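Membrane-anchored mycosin mycp1 (Mycobacterium thermoresistibile, PDB 4HVL) is a subtilisin-like serine protease, probably membrane-anchored, that forms an essential component of the ESX-1 (type VII) protein secretion system of mycobacteria. Local coordinates at residues A182-E193 against V242-Y251. Residues are numbered along the deposited sequence; the frame is centred on the assembly and turned at random.
Sequences AACYKVTRPIDE and VQTIVSPAWY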
ATOM      1  N   ALA A 182       0.034  -6.741   2.501  1.00 18.59           N
ATOM      2  CA  ALA A 182      -0.164  -6.767   3.942  1.00 18.78           C
ATOM      3  C   ALA A 182      -0.336  -8.213   4.337  1.00 19.47           C
ATOM      4  O   ALA A 182      -1.445  -8.738   4.322  1.00 19.39           O
ATOM      5  CB  ALA A 182      -1.368  -5.933   4.345  1.00 19.09           C
ATOM      6  N   ALA A 183       0.776  -8.851   4.696  1.00 19.81           N
ATOM      7  CA  ALA A 183       0.784 -10.290   5.012  1.00 20.18           C
ATOM      8  C   ALA A 183       0.485 -10.507   6.477  1.00 20.33           C
ATOM      9  O   ALA A 183       1.070  -9.850   7.324  1.00 19.88           O
ATOM     10  CB  ALA A 183       2.132 -10.884   4.687  1.00 20.36           C
ATOM     11  N   CYS A 184      -0.383 -11.469   6.768  1.00 20.69           N
ATOM     12  CA  CYS A 184      -0.870 -11.717   8.128  1.00 21.13           C
ATOM     13  C   CYS A 184      -0.470 -13.085   8.657  1.00 20.61           C
ATOM     14  O   CYS A 184      -0.514 -14.085   7.938  1.00 20.07           O
ATOM     15  CB  CYS A 184      -2.400 -11.633   8.170  1.00 22.41           C
ATOM     16  SG  CYS A 184      -3.057 -10.014   7.704  1.00 23.71           S
ATOM     17  N   TYR A 185      -0.086 -13.125   9.922  1.00 19.90           N
ATOM     18  CA  TYR A 185       0.138 -14.397  10.589  1.00 20.34           C
ATOM     19  C   TYR A 185      -0.086 -14.254  12.095  1.00 20.88           C
ATOM     20  O   TYR A 185      -0.101 -13.138  12.621  1.00 20.19           O
ATOM     21  CB  TYR A 185       1.533 -14.944  10.266  1.00 19.90           C
ATOM     22  CG  TYR A 185       2.717 -14.061  10.599  1.00 19.24           C
ATOM     23  CD1 TYR A 185       3.186 -13.111   9.687  1.00 18.16           C
ATOM     24  CD2 TYR A 185       3.421 -14.215  11.797  1.00 19.57           C
ATOM     25  CE1 TYR A 185       4.279 -12.330   9.962  1.00 17.57           C
ATOM     26  CE2 TYR A 185       4.537 -13.435  12.072  1.00 19.15           C
ATOM     27  CZ  TYR A 185       4.965 -12.494  11.146  1.00 18.47           C
ATOM     28  OH  TYR A 185       6.065 -11.681  11.416  1.00 18.27           O
ATOM     29  N   LYS A 186      -0.269 -15.383  12.766  1.00 22.32           N
ATOM     30  CA  LYS A 186      -0.526 -15.384  14.199  1.00 23.77           C
ATOM     31  C   LYS A 186       0.757 -15.123  14.975  1.00 23.63           C
ATOM     32  O   LYS A 186       1.823 -15.651  14.646  1.00 22.76           O
ATOM     33  CB  LYS A 186      -1.162 -16.703  14.631  1.00 26.09           C
ATOM     34  CG  LYS A 186      -2.417 -17.015  13.824  1.00 27.79           C
ATOM     35  CD  LYS A 186      -3.315 -18.051  14.459  1.00 30.62           C
ATOM     36  CE  LYS A 186      -2.661 -19.420  14.612  1.00 32.55           C
ATOM     37  NZ  LYS A 186      -3.223 -20.106  15.803  1.00 34.19           N
ATOM     38  N   VAL A 187       0.638 -14.300  16.008  1.00 24.26           N
ATOM     39  CA  VAL A 187       1.772 -13.917  16.845  1.00 24.91           C
ATOM     40  C   VAL A 187       2.493 -15.137  17.475  1.00 25.95           C
ATOM     41  O   VAL A 187       3.703 -15.100  17.710  1.00 26.25           O
ATOM     42  CB  VAL A 187       1.331 -12.882  17.924  1.00 25.77           C
ATOM     43  CG1 VAL A 187       0.474 -13.513  19.015  1.00 26.83           C
ATOM     44  CG2 VAL A 187       2.548 -12.220  18.552  1.00 26.55           C
ATOM     45  N   THR A 188       1.769 -16.225  17.706  1.00 30.13           N
ATOM     46  CA  THR A 188       2.358 -17.423  18.305  1.00 31.61           C
ATOM     47  C   THR A 188       3.068 -18.317  17.287  1.00 32.66           C
ATOM     48  O   THR A 188       3.765 -19.246  17.668  1.00 33.31           O
ATOM     49  CB  THR A 188       1.281 -18.249  19.025  1.00 32.44           C
ATOM     50  OG1 THR A 188       0.171 -18.444  18.140  1.00 31.67           O
ATOM     51  CG2 THR A 188       0.822 -17.517  20.324  1.00 32.32           C
ATOM     52  N   ARG A 189       2.896 -18.015  16.000  1.00 33.14           N
ATOM     53  CA  ARG A 189       3.493 -18.787  14.929  1.00 34.10           C
ATOM     54  C   ARG A 189       4.372 -17.872  14.110  1.00 31.58           C
ATOM     55  O   ARG A 189       4.084 -17.638  12.940  1.00 30.27           O
ATOM     56  CB  ARG A 189       2.393 -19.394  14.049  1.00 37.60           C
ATOM     57  CG  ARG A 189       1.608 -20.524  14.716  1.00 42.13           C
ATOM     58  CD  ARG A 189       0.654 -21.218  13.745  1.00 45.51           C
ATOM     59  NE  ARG A 189       1.360 -21.963  12.689  1.00 48.60           N
ATOM     60  CZ  ARG A 189       1.539 -21.561  11.422  1.00 50.11           C
ATOM     61  NH1 ARG A 189       1.062 -20.397  10.987  1.00 50.92           N
ATOM     62  NH2 ARG A 189       2.203 -22.337  10.564  1.00 51.50           N
ATOM     63  N   PRO A 190       5.447 -17.345  14.726  1.00 30.40           N
ATOM     64  CA  PRO A 190       6.229 -16.292  14.090  1.00 29.12           C
ATOM     65  C   PRO A 190       7.028 -16.771  12.874  1.00 29.10           C
ATOM     66  O   PRO A 190       7.653 -17.809  12.928  1.00 29.40           O
ATOM     67  CB  PRO A 190       7.176 -15.833  15.214  1.00 28.87           C
ATOM     68  CG  PRO A 190       7.314 -17.023  16.107  1.00 30.28           C
ATOM     69  CD  PRO A 190       5.966 -17.671  16.078  1.00 31.20           C
ATOM     70  N   ILE A 191       6.984 -16.010  11.788  1.00 28.12           N
ATOM     71  CA  ILE A 191       7.798 -16.273  10.602  1.00 27.79           C
ATOM     72  C   ILE A 191       9.118 -15.526  10.785  1.00 27.40           C
ATOM     73  O   ILE A 191       9.116 -14.418  11.326  1.00 27.17           O
ATOM     74  CB  ILE A 191       7.055 -15.741   9.342  1.00 27.16           C
ATOM     75  CG1 ILE A 191       5.899 -16.683   8.966  1.00 28.01           C
ATOM     76  CG2 ILE A 191       7.996 -15.558   8.166  1.00 26.42           C
ATOM     77  CD1 ILE A 191       4.853 -16.049   8.065  1.00 27.52           C
ATOM     78  N   ASP A 192      10.244 -16.087  10.335  1.00 27.51           N
ATOM     79  CA  ASP A 192      11.491 -15.328  10.373  1.00 27.10           C
ATOM     80  C   ASP A 192      11.475 -14.378   9.157  1.00 25.36           C
ATOM     81  O   ASP A 192      11.637 -14.803   8.047  1.00 25.49           O
ATOM     82  CB  ASP A 192      12.746 -16.244  10.400  1.00 28.82           C
ATOM     83  CG  ASP A 192      14.070 -15.457  10.214  1.00 29.59           C
ATOM     84  OD1 ASP A 192      14.045 -14.192  10.231  1.00 29.45           O
ATOM     85  OD2 ASP A 192      15.145 -16.095  10.013  1.00 31.63           O
ATOM     86  N   GLU A 193      11.231 -13.095   9.389  1.00 23.63           N
ATOM     87  CA  GLU A 193      11.123 -12.113   8.312  1.00 22.41           C
ATOM     88  C   GLU A 193      12.081 -10.943   8.563  1.00 22.22           C
ATOM     89  O   GLU A 193      11.804  -9.792   8.193  1.00 21.46           O
ATOM     90  CB  GLU A 193       9.689 -11.619   8.196  1.00 21.98           C
ATOM     91  CG  GLU A 193       9.106 -11.004   9.482  1.00 21.93           C
ATOM     92  CD  GLU A 193       8.019  -9.976   9.187  1.00 21.21           C
ATOM     93  OE1 GLU A 193       8.289  -9.015   8.450  1.00 22.04           O
ATOM     94  OE2 GLU A 193       6.888 -10.131   9.637  1.00 21.33           O
ATOM     95  N   VAL A 242      -2.334  -7.724  20.803  1.00 19.08           N
ATOM     96  CA  VAL A 242      -2.224  -8.149  19.404  1.00 19.01           C
ATOM     97  C   VAL A 242      -2.288  -9.667  19.287  1.00 20.18           C
ATOM     98  O   VAL A 242      -1.639 -10.378  20.068  1.00 20.44           O
ATOM     99  CB  VAL A 242      -0.901  -7.662  18.785  1.00 18.30           C
ATOM    100  CG1 VAL A 242      -0.617  -8.367  17.456  1.00 18.09           C
ATOM    101  CG2 VAL A 242      -0.925  -6.154  18.637  1.00 18.14           C
ATOM    102  N   GLN A 243      -3.061 -10.147  18.312  1.00 20.85           N
ATOM    103  CA  GLN A 243      -3.073 -11.569  17.926  1.00 22.32           C
ATOM    104  C   GLN A 243      -2.537 -11.810  16.506  1.00 21.14           C
ATOM    105  O   GLN A 243      -1.997 -12.886  16.221  1.00 21.24           O
ATOM    106  CB  GLN A 243      -4.499 -12.111  17.996  1.00 24.30           C
ATOM    107  CG  GLN A 243      -5.167 -11.867  19.339  1.00 27.25           C
ATOM    108  CD  GLN A 243      -6.649 -12.204  19.331  1.00 30.89           C
ATOM    109  OE1 GLN A 243      -7.292 -12.282  18.265  1.00 32.97           O
ATOM    110  NE2 GLN A 243      -7.207 -12.392  20.524  1.00 33.22           N
ATOM    111  N   THR A 244      -2.738 -10.831  15.620  1.00 19.85           N
ATOM    112  CA  THR A 244      -2.365 -10.939  14.218  1.00 19.45           C
ATOM    113  C   THR A 244      -1.289  -9.904  13.855  1.00 18.64           C
ATOM    114  O   THR A 244      -1.507  -8.706  13.965  1.00 18.03           O
ATOM    115  CB  THR A 244      -3.603 -10.766  13.318  1.00 19.58           C
ATOM    116  OG1 THR A 244      -4.571 -11.756  13.658  1.00 20.24           O
ATOM    117  CG2 THR A 244      -3.259 -10.918  11.840  1.00 19.35           C
ATOM    118  N   ILE A 245      -0.112 -10.389  13.478  1.00 18.78           N
ATOM    119  CA  ILE A 245       0.937  -9.552  12.923  1.00 18.55           C
ATOM    120  C   ILE A 245       0.576  -9.271  11.460  1.00 17.61           C
ATOM    121  O   ILE A 245       0.185 -10.193  10.732  1.00 18.05           O
ATOM    122  CB  ILE A 245       2.311 -10.264  12.996  1.00 19.95           C
ATOM    123  CG1 ILE A 245       2.688 -10.568  14.456  1.00 21.12           C
ATOM    124  CG2 ILE A 245       3.406  -9.471  12.280  1.00 19.51           C
ATOM    125  CD1 ILE A 245       2.648  -9.354  15.368  1.00 21.69           C
ATOM    126  N   VAL A 246       0.654  -8.005  11.059  1.00 16.32           N
ATOM    127  CA  VAL A 246       0.572  -7.596   9.651  1.00 15.83           C
ATOM    128  C   VAL A 246       1.932  -7.025   9.250  1.00 15.32           C
ATOM    129  O   VAL A 246       2.451  -6.095   9.905  1.00 14.66           O
ATOM    130  CB  VAL A 246      -0.529  -6.530   9.429  1.00 15.85           C
ATOM    131  CG1 VAL A 246      -0.676  -6.215   7.945  1.00 16.01           C
ATOM    132  CG2 VAL A 246      -1.867  -7.011   9.998  1.00 16.06           C
ATOM    133  N   SER A 247       2.520  -7.579   8.196  1.00 14.84           N
ATOM    134  CA  SER A 247       3.857  -7.159   7.744  1.00 15.23           C
ATOM    135  C   SER A 247       3.806  -6.720   6.281  1.00 15.17           C
ATOM    136  O   SER A 247       3.175  -7.381   5.471  1.00 15.41           O
ATOM    137  CB  SER A 247       4.871  -8.303   7.873  1.00 15.75           C
ATOM    138  OG  SER A 247       6.198  -7.873   7.567  1.00 16.31           O
ATOM    139  N   PRO A 248       4.529  -5.647   5.929  1.00 15.28           N
ATOM    140  CA  PRO A 248       5.508  -4.897   6.727  1.00 15.51           C
ATOM    141  C   PRO A 248       4.878  -3.764   7.560  1.00 15.35           C
ATOM    142  O   PRO A 248       5.593  -2.930   8.121  1.00 15.25           O
ATOM    143  CB  PRO A 248       6.429  -4.325   5.661  1.00 15.81           C
ATOM    144  CG  PRO A 248       5.488  -4.031   4.542  1.00 15.58           C
ATOM    145  CD  PRO A 248       4.509  -5.176   4.534  1.00 15.43           C
ATOM    146  N   ALA A 249       3.547  -3.754   7.648  1.00 15.37           N
ATOM    147  CA  ALA A 249       2.819  -2.721   8.431  1.00 15.49           C
ATOM    148  C   ALA A 249       3.419  -2.467   9.816  1.00 15.60           C
ATOM    149  O   ALA A 249       3.448  -1.313  10.283  1.00 15.62           O
ATOM    150  CB  ALA A 249       1.349  -3.113   8.577  1.00 15.49           C
ATOM    151  N   TRP A 250       3.853  -3.553  10.465  1.00 15.90           N
ATOM    152  CA  TRP A 250       4.326  -3.530  11.831  1.00 16.18           C
ATOM    153  C   TRP A 250       5.705  -2.969  12.047  1.00 16.46           C
ATOM    154  O   TRP A 250       6.131  -2.885  13.186  1.00 16.47           O
ATOM    155  CB  TRP A 250       4.204  -4.919  12.481  1.00 16.61           C
ATOM    156  CG  TRP A 250       5.252  -5.966  12.151  1.00 17.20           C
ATOM    157  CD1 TRP A 250       5.838  -6.203  10.940  1.00 17.50           C
ATOM    158  CD2 TRP A 250       5.805  -6.932  13.049  1.00 17.80           C
ATOM    159  NE1 TRP A 250       6.716  -7.236  11.030  1.00 17.62           N
ATOM    160  CE2 TRP A 250       6.726  -7.706  12.311  1.00 17.84           C
ATOM    161  CE3 TRP A 250       5.631  -7.199  14.415  1.00 18.09           C
ATOM    162  CZ2 TRP A 250       7.472  -8.745  12.884  1.00 18.67           C
ATOM    163  CZ3 TRP A 250       6.365  -8.234  14.997  1.00 18.74           C
ATOM    164  CH2 TRP A 250       7.273  -9.003  14.231  1.00 19.28           C
ATOM    165  N   TYR A 251       6.402  -2.594  10.977  1.00 16.89           N
ATOM    166  CA  TYR A 251       7.709  -1.951  11.085  1.00 17.90           C
ATOM    167  C   TYR A 251       7.604  -0.446  11.353  1.00 18.33           C
ATOM    168  O   TYR A 251       8.608   0.238  11.362  1.00 18.85           O
ATOM    169  CB  TYR A 251       8.568  -2.230   9.825  1.00 18.16           C
ATOM    170  CG  TYR A 251       9.055  -3.664   9.773  1.00 18.33           C
ATOM    171  CD1 TYR A 251      10.034  -4.109  10.651  1.00 19.01           C
ATOM    172  CD2 TYR A 251       8.507  -4.586   8.893  1.00 18.14           C
ATOM    173  CE1 TYR A 251      10.469  -5.421  10.636  1.00 19.39           C
ATOM    174  CE2 TYR A 251       8.932  -5.900   8.877  1.00 18.31           C
ATOM    175  CZ  TYR A 251       9.918  -6.310   9.750  1.00 19.14           C
ATOM    176  OH  TYR A 251      10.364  -7.617   9.754  1.00 19.34           O
TER
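Ala183 and Ser247 pair at one end of a two-stranded antiparallel beta ribbon, formed by strands 183-186 and 244-247 and separate from the seven-stranded parallel sheet of the subtilisin fold. Backbone hydrogen bonds run both ways at Ala183/Ser247 and Tyr185/Ile245, and Val187 N adds one to Gln243 O (3.0 Å) as the chain enters a type I turn.

Apolar packing differs on the two faces. On one, Cys184 SG lies 4.0 Å from Val246 CG2, and its disulfide ties strand 183-186 to Cys222, in the loop between strands 210-214 and 244-247. On the other, the beta-branched Ile245 lies between two rings: its CB stands over a face of Tyr185, a CH-pi contact 4.0 Å from the ring centroid, while, with CG1 beside the backbone N (chi1 -61°), CG2 is anti to it and lies over the centre of the Trp250 ring. Ile191 CD1 covers the opposite face of Tyr185, whose flat ring suits two isoleucines and whose hydroxyl extends to Glu193.

Against this same face lies the buried carboxylate of Glu193, at the N-cap position of helix 194-206. Three hydroxyls donate to it, which probably stabilises its charged form. Tyr185 OH gives a very short bond to Glu193 OE2 (2.5 Å). Small Ser247 brings OG to the syn lone pair of Glu193 OE1, also at 2.5 Å, whereas Tyr251 OH approaches Glu193 OE1 from above the carboxylate plane, 2.8 Å away.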